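Local coordinates for kelch domain-containing protein (Colletotrichum graminicola M1.001, PDB 5C86) that probably oxidises alcohols at a copper site, as a fungal member of the galactose oxidase and glyoxal oxidase family with a Kelch beta-propeller, at residues 29-34 with 45-50; 92-97 with 111-116; 136-141 with 172-177. One frame throughout, in Å; residues are numbered along the deposited sequence. Where two conformers were deposited one is given.

Interaction 1. Residues 29-34 with 45-50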
loop_
_atom_site.group_PDB
_atom_site.type_symbol
_atom_site.label_atom_id
_atom_site.label_comp_id
_atom_site.label_asym_id
_atom_site.label_seq_id
_atom_site.Cartn_x
_atom_site.Cartn_y
_atom_site.Cartn_z
ATOM N N LEU A 29 -3.058 8.225 9.894
ATOM C CA LEU A 29 -3.330 7.372 11.083
ATOM C C LEU A 29 -2.246 6.318 11.222
ATOM O O LEU A 29 -1.961 5.608 10.251
ATOM C CB LEU A 29 -4.678 6.675 11.024
ATOM C CG LEU A 29 -5.189 5.799 12.186
ATOM C CD1 LEU A 29 -5.405 6.643 13.409
ATOM C CD2 LEU A 29 -6.474 5.174 11.786
ATOM N N VAL A 30 -1.637 6.230 12.396
ATOM C CA VAL A 30 -0.591 5.248 12.647
ATOM C C VAL A 30 -0.965 4.353 13.839
ATOM O O VAL A 30 -1.663 4.821 14.771
ATOM C CB VAL A 30 0.770 5.882 12.817
ATOM C CG1 VAL A 30 1.010 6.972 11.793
ATOM C CG2 VAL A 30 0.982 6.437 14.246
ATOM N N TRP A 31 -0.452 3.135 13.848
ATOM C CA TRP A 31 -0.629 2.303 15.044
ATOM C C TRP A 31 0.525 1.347 15.216
ATOM O O TRP A 31 1.253 1.018 14.300
ATOM C CB TRP A 31 -1.928 1.553 15.073
ATOM C CG TRP A 31 -2.168 0.423 14.099
ATOM C CD1 TRP A 31 -1.863 -0.878 14.304
ATOM C CD2 TRP A 31 -2.790 0.495 12.803
ATOM N NE1 TRP A 31 -2.285 -1.648 13.276
ATOM C CE2 TRP A 31 -2.837 -0.818 12.320
ATOM C CE3 TRP A 31 -3.294 1.542 12.011
ATOM C CZ2 TRP A 31 -3.382 -1.168 11.069
ATOM C CZ3 TRP A 31 -3.850 1.208 10.741
ATOM C CH2 TRP A 31 -3.914 -0.144 10.313
ATOM N N SER A 32 0.723 0.884 16.472
ATOM C CA SER A 32 1.819 -0.059 16.851
ATOM C C SER A 32 1.194 -1.373 17.205
ATOM O O SER A 32 1.215 -2.338 16.435
ATOM C CB SER A 32 2.665 0.530 17.957
ATOM O OG SER A 32 1.838 0.999 19.079
ATOM N N SER A 33 0.597 -1.470 18.412
ATOM C CA SER A 33 0.159 -2.713 19.032
ATOM C C SER A 33 -0.550 -2.301 20.341
ATOM O O SER A 33 -0.800 -1.096 20.557
ATOM C CB SER A 33 1.357 -3.580 19.404
ATOM O OG SER A 33 2.179 -2.886 20.287
ATOM N N GLY A 34 -0.664 -3.287 21.231
ATOM C CA GLY A 34 -1.092 -2.985 22.639
ATOM C C GLY A 34 -0.117 -2.268 23.490
ATOM O O GLY A 34 -0.458 -1.980 24.660
ATOM N N GLY A 45 -4.517 -7.230 23.829
ATOM C CA GLY A 45 -5.947 -7.141 23.627
ATOM C C GLY A 45 -6.494 -5.757 23.217
ATOM O O GLY A 45 -7.628 -5.451 23.443
ATOM N N LYS A 46 -5.628 -4.903 22.674
ATOM C CA LYS A 46 -5.989 -3.517 22.383
ATOM C C LYS A 46 -4.914 -2.956 21.475
ATOM O O LYS A 46 -3.853 -3.556 21.345
ATOM C CB LYS A 46 -6.104 -2.705 23.720
ATOM C CG LYS A 46 -4.793 -2.419 24.398
ATOM C CD LYS A 46 -5.052 -2.027 25.890
ATOM C CE LYS A 46 -3.806 -1.421 26.476
ATOM N NZ LYS A 46 -3.986 -1.072 27.935
ATOM N N THR A 47 -5.192 -1.795 20.889
ATOM C CA THR A 47 -4.178 -1.073 20.105
ATOM C C THR A 47 -4.100 0.390 20.404
ATOM O O THR A 47 -5.183 1.050 20.442
ATOM C CB THR A 47 -4.484 -1.253 18.557
ATOM O OG1 THR A 47 -4.780 -2.594 18.231
ATOM C CG2 THR A 47 -3.341 -0.692 17.725
ATOM N N TYR A 48 -2.897 0.877 20.517
ATOM C CA TYR A 48 -2.547 2.279 20.583
ATOM C C TYR A 48 -2.442 2.856 19.166
ATOM O O TYR A 48 -1.763 2.289 18.334
ATOM C CB TYR A 48 -1.277 2.545 21.331
ATOM C CG TYR A 48 -1.482 2.433 22.822
ATOM C CD1 TYR A 48 -1.375 1.200 23.464
ATOM C CD2 TYR A 48 -1.792 3.579 23.581
ATOM C CE1 TYR A 48 -1.533 1.119 24.874
ATOM C CE2 TYR A 48 -1.971 3.499 24.961
ATOM C CZ TYR A 48 -1.827 2.271 25.590
ATOM O OH TYR A 48 -2.012 2.169 26.958
ATOM N N THR A 49 -3.013 4.055 18.982
ATOM C CA THR A 49 -3.004 4.780 17.680
ATOM C C THR A 49 -2.682 6.200 17.904
ATOM O O THR A 49 -2.873 6.762 19.037
ATOM C CB THR A 49 -4.280 4.610 16.869
ATOM O OG1 THR A 49 -5.316 5.487 17.387
ATOM C CG2 THR A 49 -4.778 3.203 16.799
ATOM N N SER A 50 -2.192 6.852 16.873
ATOM C CA SER A 50 -1.957 8.293 16.899
ATOM C C SER A 50 -2.262 8.818 15.495
ATOM O O SER A 50 -2.316 8.047 14.524
ATOM C CB SER A 50 -0.563 8.632 17.345
ATOM O OG SER A 50 -0.205 10.002 17.208
#
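Trp31 and Thr49 face each other as a non-hydrogen-bonded pair in the antiparallel ladder between strand 28-31 and strand 47-52. CG2 of Thr49 lies 3.7 Å from CB of Trp31. Beyond it the indole meets a second threonine: CG2 of Thr47 sits 3.7 Å from Trp31 CD1, approaching the ring obliquely. Trp31 CG, between its backbone N and carbonyl carbon (chi1 69°), is put on the side of Thr47, 4.0 Å from Thr47 CG2. Beta-branched threonines suit this place, each giving a methyl to the contact and a hydroxyl to something else.

The neighbouring pair, Val30 and Ser50, is hydrogen-bonded in both directions: Val30 N reaches Ser50 O at 2.9 Å, almost straight at 177°, and Ser50 N returns to Val30 O at 3.0 Å. Beyond Trp31 the regular pairing ends: Ser32 N makes only a weak bond to Tyr48 O, yet Tyr48 N bonds firmly to Ser33 O. Gly34 CA is 3.1 Å from Lys46 O, where a side chain would be tight. Its O lies 3.3 Å from Tyr48 CE1, at the ring edge.

Polar ends are held from outside: Trp31 NE1 by Met71 O, Thr49 OG1 by Gln65, Thr47 OG1 by His69 and Met71, Ser50 OG by Ser60. Strands 18-21, 28-31, 47-52 and 63-66 pair in succession, antiparallel, as in a propeller blade. The Trp31 side chain is about 8 Å from that of His423, a copper ligand in another entry, with no metal bound here. In this largely buried contact, methyls pack against the tryptophan while neighbouring segments satisfy the hydroxyls and indole N-H.

Interaction 2. Residues 92-97 with 111-116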
loop_
_atom_site.group_PDB
_atom_site.type_symbol
_atom_site.label_atom_id
_atom_site.label_comp_id
_atom_site.label_asym_id
_atom_site.label_seq_id
_atom_site.Cartn_x
_atom_site.Cartn_y
_atom_site.Cartn_z
ATOM N N ALA A 92 -5.382 -12.896 16.818
ATOM C CA ALA A 92 -5.311 -13.559 15.570
ATOM C C ALA A 92 -6.594 -13.894 14.822
ATOM O O ALA A 92 -6.606 -14.085 13.620
ATOM C CB ALA A 92 -4.417 -14.804 15.704
ATOM N N ALA A 93 -7.705 -13.978 15.561
ATOM C CA ALA A 93 -8.940 -14.354 14.899
ATOM C C ALA A 93 -9.767 -13.076 14.518
ATOM O O ALA A 93 -10.738 -13.236 13.780
ATOM C CB ALA A 93 -9.811 -15.230 15.856
ATOM N N LYS A 94 -9.411 -11.901 15.054
ATOM C CA LYS A 94 -10.302 -10.701 15.082
ATOM C C LYS A 94 -10.314 -9.929 13.755
ATOM O O LYS A 94 -9.331 -9.905 12.985
ATOM C CB LYS A 94 -9.981 -9.779 16.224
ATOM C CG LYS A 94 -10.194 -10.576 17.559
ATOM C CD LYS A 94 -10.476 -9.741 18.725
ATOM C CE LYS A 94 -11.218 -10.580 19.780
ATOM N NZ LYS A 94 -11.154 -9.804 21.009
ATOM N N THR A 95 -11.458 -9.382 13.452
ATOM C CA THR A 95 -11.638 -8.383 12.334
ATOM C C THR A 95 -12.156 -7.101 12.992
ATOM O O THR A 95 -13.147 -7.144 13.760
ATOM C CB THR A 95 -12.599 -8.878 11.292
ATOM O OG1 THR A 95 -12.178 -10.120 10.741
ATOM C CG2 THR A 95 -12.623 -7.914 10.106
ATOM N N SER A 96 -11.485 -5.981 12.819
ATOM C CA SER A 96 -11.926 -4.712 13.242
ATOM C C SER A 96 -12.093 -3.707 12.090
ATOM O O SER A 96 -11.417 -3.876 11.058
ATOM C CB SER A 96 -11.010 -4.115 14.154
ATOM O OG SER A 96 -10.773 -4.913 15.332
ATOM N N VAL A 97 -12.891 -2.663 12.308
ATOM C CA VAL A 97 -13.193 -1.679 11.268
ATOM C C VAL A 97 -13.124 -0.292 11.854
ATOM O O VAL A 97 -13.596 -0.037 12.975
ATOM C CB VAL A 97 -14.422 -2.039 10.447
ATOM C CG1 VAL A 97 -15.719 -1.980 11.251
ATOM C CG2 VAL A 97 -14.531 -1.105 9.238
ATOM N N LEU A 111 -15.976 -6.652 13.586
ATOM C CA LEU A 111 -16.620 -7.421 12.582
ATOM C C LEU A 111 -16.501 -8.877 12.903
ATOM O O LEU A 111 -15.909 -9.215 13.920
ATOM C CB LEU A 111 -16.084 -7.055 11.175
ATOM C CG LEU A 111 -16.306 -5.599 10.696
ATOM C CD1 LEU A 111 -15.706 -5.392 9.299
ATOM C CD2 LEU A 111 -17.773 -5.257 10.605
ATOM N N SER A 112 -17.021 -9.737 12.033
ATOM C CA SER A 112 -17.011 -11.180 12.256
ATOM C C SER A 112 -15.570 -11.658 12.348
ATOM O O SER A 112 -14.728 -11.228 11.535
ATOM C CB SER A 112 -17.742 -11.854 11.141
ATOM O OG SER A 112 -17.762 -13.294 11.211
ATOM N N ASN A 113 -15.277 -12.609 13.262
ATOM C CA ASN A 113 -13.994 -13.264 13.267
ATOM C C ASN A 113 -13.755 -13.988 11.958
ATOM O O ASN A 113 -14.587 -14.546 11.334
ATOM C CB ASN A 113 -13.998 -14.360 14.395
ATOM C CG ASN A 113 -13.936 -13.829 15.744
ATOM O OD1 ASN A 113 -13.715 -12.692 16.067
ATOM N ND2 ASN A 113 -14.139 -14.776 16.671
ATOM N N MET A 114 -12.484 -14.044 11.524
ATOM C CA MET A 114 -12.078 -14.905 10.418
ATOM C C MET A 114 -12.306 -16.401 10.693
ATOM O O MET A 114 -12.373 -16.768 11.891
ATOM C CB MET A 114 -10.592 -14.666 10.061
ATOM C CG MET A 114 -10.312 -13.323 9.363
ATOM S SD MET A 114 -8.533 -13.106 9.084
ATOM C CE MET A 114 -7.836 -12.915 10.678
ATOM N N GLN A 115 -12.474 -17.144 9.622
ATOM C CA GLN A 115 -12.565 -18.631 9.682
ATOM C C GLN A 115 -11.271 -19.255 10.149
ATOM O O GLN A 115 -11.316 -20.305 10.803
ATOM C CB GLN A 115 -12.971 -19.233 8.381
ATOM C CG GLN A 115 -14.393 -18.805 8.010
ATOM C CD GLN A 115 -15.407 -19.496 8.925
ATOM O OE1 GLN A 115 -16.079 -18.855 9.726
ATOM N NE2 GLN A 115 -15.407 -20.821 8.865
ATOM N N ILE A 116 -10.123 -18.669 9.761
ATOM C CA ILE A 116 -8.802 -19.195 10.138
ATOM C C ILE A 116 -8.027 -18.061 10.735
ATOM O O ILE A 116 -7.808 -17.024 10.006
ATOM C CB ILE A 116 -8.059 -19.763 8.941
ATOM C CG1 ILE A 116 -8.927 -20.788 8.209
ATOM C CG2 ILE A 116 -6.692 -20.318 9.333
ATOM C CD1 ILE A 116 -8.570 -21.198 6.803
HETATM O O HOH W 1 -13.636 -10.015 15.248
#
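Thr95 and Leu111 meet at the outer edge of a four-stranded antiparallel propeller blade, where strand 95-98 runs beside the end of strand 109-111 and the chain leaves toward the next blade. Leu111 N bonds to Thr95 O at 2.9 Å. Past this point a water and a side chain take over until Met114.

The water takes the N-H of Thr95 and lies within hydrogen-bonding distance of Leu111 O and Asn113 OD1, bridging the two backbones. Thr95 contributes both branches of its side chain: OG1 donates to Ser112 O at 2.9 Å, while CG2 packs on Leu111 CB at 3.7 Å. CG2 is anti to the backbone N and OG1 beside it (chi1 -58°), which splits the polar and apolar duties of the threonine. Leucine suits the neighbouring position because its branch point CG lies 3.7 Å from Val97 CG1, with both methyls close by. Outside the pair, Thr95 and Val97 rest on Ile85 of strand 84-87, and Trp156 of the next blade makes weak hydrogen bonds to Ser112 O and Thr95 OG1.

Farther along, Met114 N bonds to Ala93 O at 3.0 Å, bent at 143°. The flexible methionine chain then turns back at chi3 (-68°), bringing its terminal CE to 3.4 Å from Ala92 O.

Interaction 3. Residues 136-141 with 172-177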
loop_
_atom_site.group_PDB
_atom_site.type_symbol
_atom_site.label_atom_id
_atom_site.label_comp_id
_atom_site.label_asym_id
_atom_site.label_seq_id
_atom_site.Cartn_x
_atom_site.Cartn_y
_atom_site.Cartn_z
ATOM N N GLY A 136 -0.291 -16.182 6.332
ATOM C CA GLY A 136 -0.072 -15.427 7.544
ATOM C C GLY A 136 0.153 -16.406 8.713
ATOM O O GLY A 136 -0.815 -16.735 9.413
ATOM N N SER A 137 1.421 -16.676 9.019
ATOM C CA SER A 137 1.745 -17.593 10.134
ATOM C C SER A 137 2.504 -17.006 11.282
ATOM O O SER A 137 3.111 -17.736 12.125
ATOM C CB SER A 137 2.349 -18.873 9.539
ATOM O OG SER A 137 3.551 -18.653 8.830
ATOM N N PHE A 138 2.464 -15.692 11.425
ATOM C CA PHE A 138 2.979 -15.037 12.625
ATOM C C PHE A 138 2.201 -15.501 13.841
ATOM O O PHE A 138 2.797 -15.657 14.931
ATOM C CB PHE A 138 2.933 -13.552 12.489
ATOM C CG PHE A 138 3.136 -12.795 13.755
ATOM C CD1 PHE A 138 4.397 -12.598 14.275
ATOM C CD2 PHE A 138 2.064 -12.285 14.414
ATOM C CE1 PHE A 138 4.555 -11.853 15.470
ATOM C CE2 PHE A 138 2.207 -11.616 15.605
ATOM C CZ PHE A 138 3.461 -11.418 16.137
ATOM N N SER A 139 0.897 -15.594 13.689
ATOM C CA SER A 139 -0.017 -15.963 14.783
ATOM C C SER A 139 -1.077 -16.806 14.134
ATOM O O SER A 139 -1.043 -17.043 12.911
ATOM C CB SER A 139 -0.563 -14.703 15.405
ATOM O OG SER A 139 -1.262 -14.014 14.355
ATOM N N GLY A 140 -1.951 -17.399 14.957
ATOM C CA GLY A 140 -3.024 -18.174 14.412
ATOM C C GLY A 140 -2.825 -19.667 14.480
ATOM O O GLY A 140 -1.971 -20.114 15.191
ATOM N N ALA A 141 -3.571 -20.402 13.711
ATOM C CA ALA A 141 -3.595 -21.845 13.828
ATOM C C ALA A 141 -4.201 -22.453 12.591
ATOM O O ALA A 141 -5.116 -21.890 12.011
ATOM C CB ALA A 141 -4.440 -22.190 15.066
ATOM N N GLY A 172 12.667 -20.616 4.892
ATOM C CA GLY A 172 12.653 -19.550 5.883
ATOM C C GLY A 172 11.343 -19.485 6.653
ATOM O O GLY A 172 10.400 -20.262 6.447
ATOM N N MET A 173 11.343 -18.522 7.559
ATOM C CA MET A 173 10.197 -18.211 8.428
ATOM C C MET A 173 9.037 -17.642 7.663
ATOM O O MET A 173 9.204 -17.001 6.624
ATOM C CB MET A 173 10.596 -17.166 9.484
ATOM C CG MET A 173 11.704 -17.685 10.327
ATOM S SD MET A 173 12.726 -16.338 10.891
ATOM C CE MET A 173 11.543 -15.071 11.420
ATOM N N PHE A 174 7.851 -17.889 8.194
ATOM C CA PHE A 174 6.588 -17.347 7.666
ATOM C C PHE A 174 6.539 -17.440 6.138
ATOM O O PHE A 174 6.251 -16.425 5.466
ATOM C CB PHE A 174 6.416 -15.898 8.126
ATOM C CG PHE A 174 6.647 -15.707 9.627
ATOM C CD1 PHE A 174 6.043 -16.536 10.537
ATOM C CD2 PHE A 174 7.494 -14.728 10.068
ATOM C CE1 PHE A 174 6.291 -16.356 11.914
ATOM C CE2 PHE A 174 7.694 -14.502 11.420
ATOM C CZ PHE A 174 7.093 -15.322 12.327
ATOM N N PRO A 175 6.849 -18.606 5.532
ATOM C CA PRO A 175 6.956 -18.665 4.107
ATOM C C PRO A 175 5.634 -18.474 3.297
ATOM O O PRO A 175 5.693 -18.333 2.038
ATOM C CB PRO A 175 7.607 -20.059 3.849
ATOM C CG PRO A 175 6.997 -20.880 4.950
ATOM C CD PRO A 175 7.059 -19.964 6.140
ATOM N N ASP A 176 4.515 -18.508 3.998
ATOM C CA ASP A 176 3.199 -18.284 3.449
ATOM C C ASP A 176 2.731 -16.856 3.649
ATOM O O ASP A 176 1.548 -16.573 3.422
ATOM C CB ASP A 176 2.249 -19.216 4.185
ATOM C CG ASP A 176 2.191 -18.960 5.708
ATOM O OD1 ASP A 176 3.063 -18.222 6.349
ATOM O OD2 ASP A 176 1.254 -19.565 6.336
ATOM N N SER A 177 3.590 -15.950 4.085
ATOM C CA SER A 177 3.119 -14.645 4.591
ATOM C C SER A 177 3.511 -13.503 3.620
ATOM O O SER A 177 4.391 -13.691 2.721
ATOM C CB SER A 177 3.713 -14.424 5.957
ATOM O OG SER A 177 3.162 -15.475 6.794
#
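Ser137 meets Asp176 where two propeller loops touch, and its short side chain can be followed outward. Its CB lies beside the carboxylate, 3.3 Å from Asp176 OD1. One bond farther, OG donates to that same oxygen at 2.6 Å, meeting it on the syn side and 21° out of the carboxylate plane. With OG between the backbone N and the carbonyl carbon (chi1 62°), the hydroxyl also comes to the edge of the Phe174 ring, in its plane, 3.7 Å from CD1. A small hydroxyl side chain suits this spot because its OG, one bond from CB, supplies a proton to the adjacent carboxylate oxygen.

Asp176 OD1 is gripped a second time. Ser177 OG donates to it at 2.8 Å from the opposite face of the carboxylate plane, and is itself the acceptor for Ser137 N at 3.1 Å. Two hydroxyls thus converge on one carboxylate oxygen, which would probably stabilise its negative charge. The type I turn from Phe174 to Ser177, closed by a bond from Ser177 N to Phe174 O, presents both side chains toward the loop of Ser137. Gly136 passes close by, its CA 3.3 Å from Ser177 OG; its positive phi (103°) would drive a CB against the preceding carbonyl O, so glycine suits it.

Beside the polar cluster two phenylalanines meet. Phe174 CE1 lies 3.6 Å from Phe138 CA, and Phe174 CZ comes to the edge of the Phe138 ring. Both rings also pack on Tyr120, a copper ligand in another entry of this protein: Phe138 stacks with it and Phe174 meets it edge-to-face.

The contact thus joins the loop between strands 131-134 and 147-150 to the one leading from strand 155-158 into strand 181-183 of the next blade.

How the interactions relate
The three contacts follow one another along the chain. Interaction 2 and interaction 3 touch: Ala92 CB lies 3.5 Å from Ser139 OG, and Ile116 CG2 is 3.5 Å from Ala141 O, although their centres are about 17 Å apart. Interaction 1 touches neither, its nearest atoms staying about 6 Å from interaction 2 and about 9 Å from interaction 3. Interaction 3 reaches the copper site, empty in this model, while the other two lie further from it. The side chain of Phe138 is about 3 Å from that of Tyr120, that of Trp31 about 8 Å from that of His423, and that of Ala92 about 10 Å from that of Tyr120.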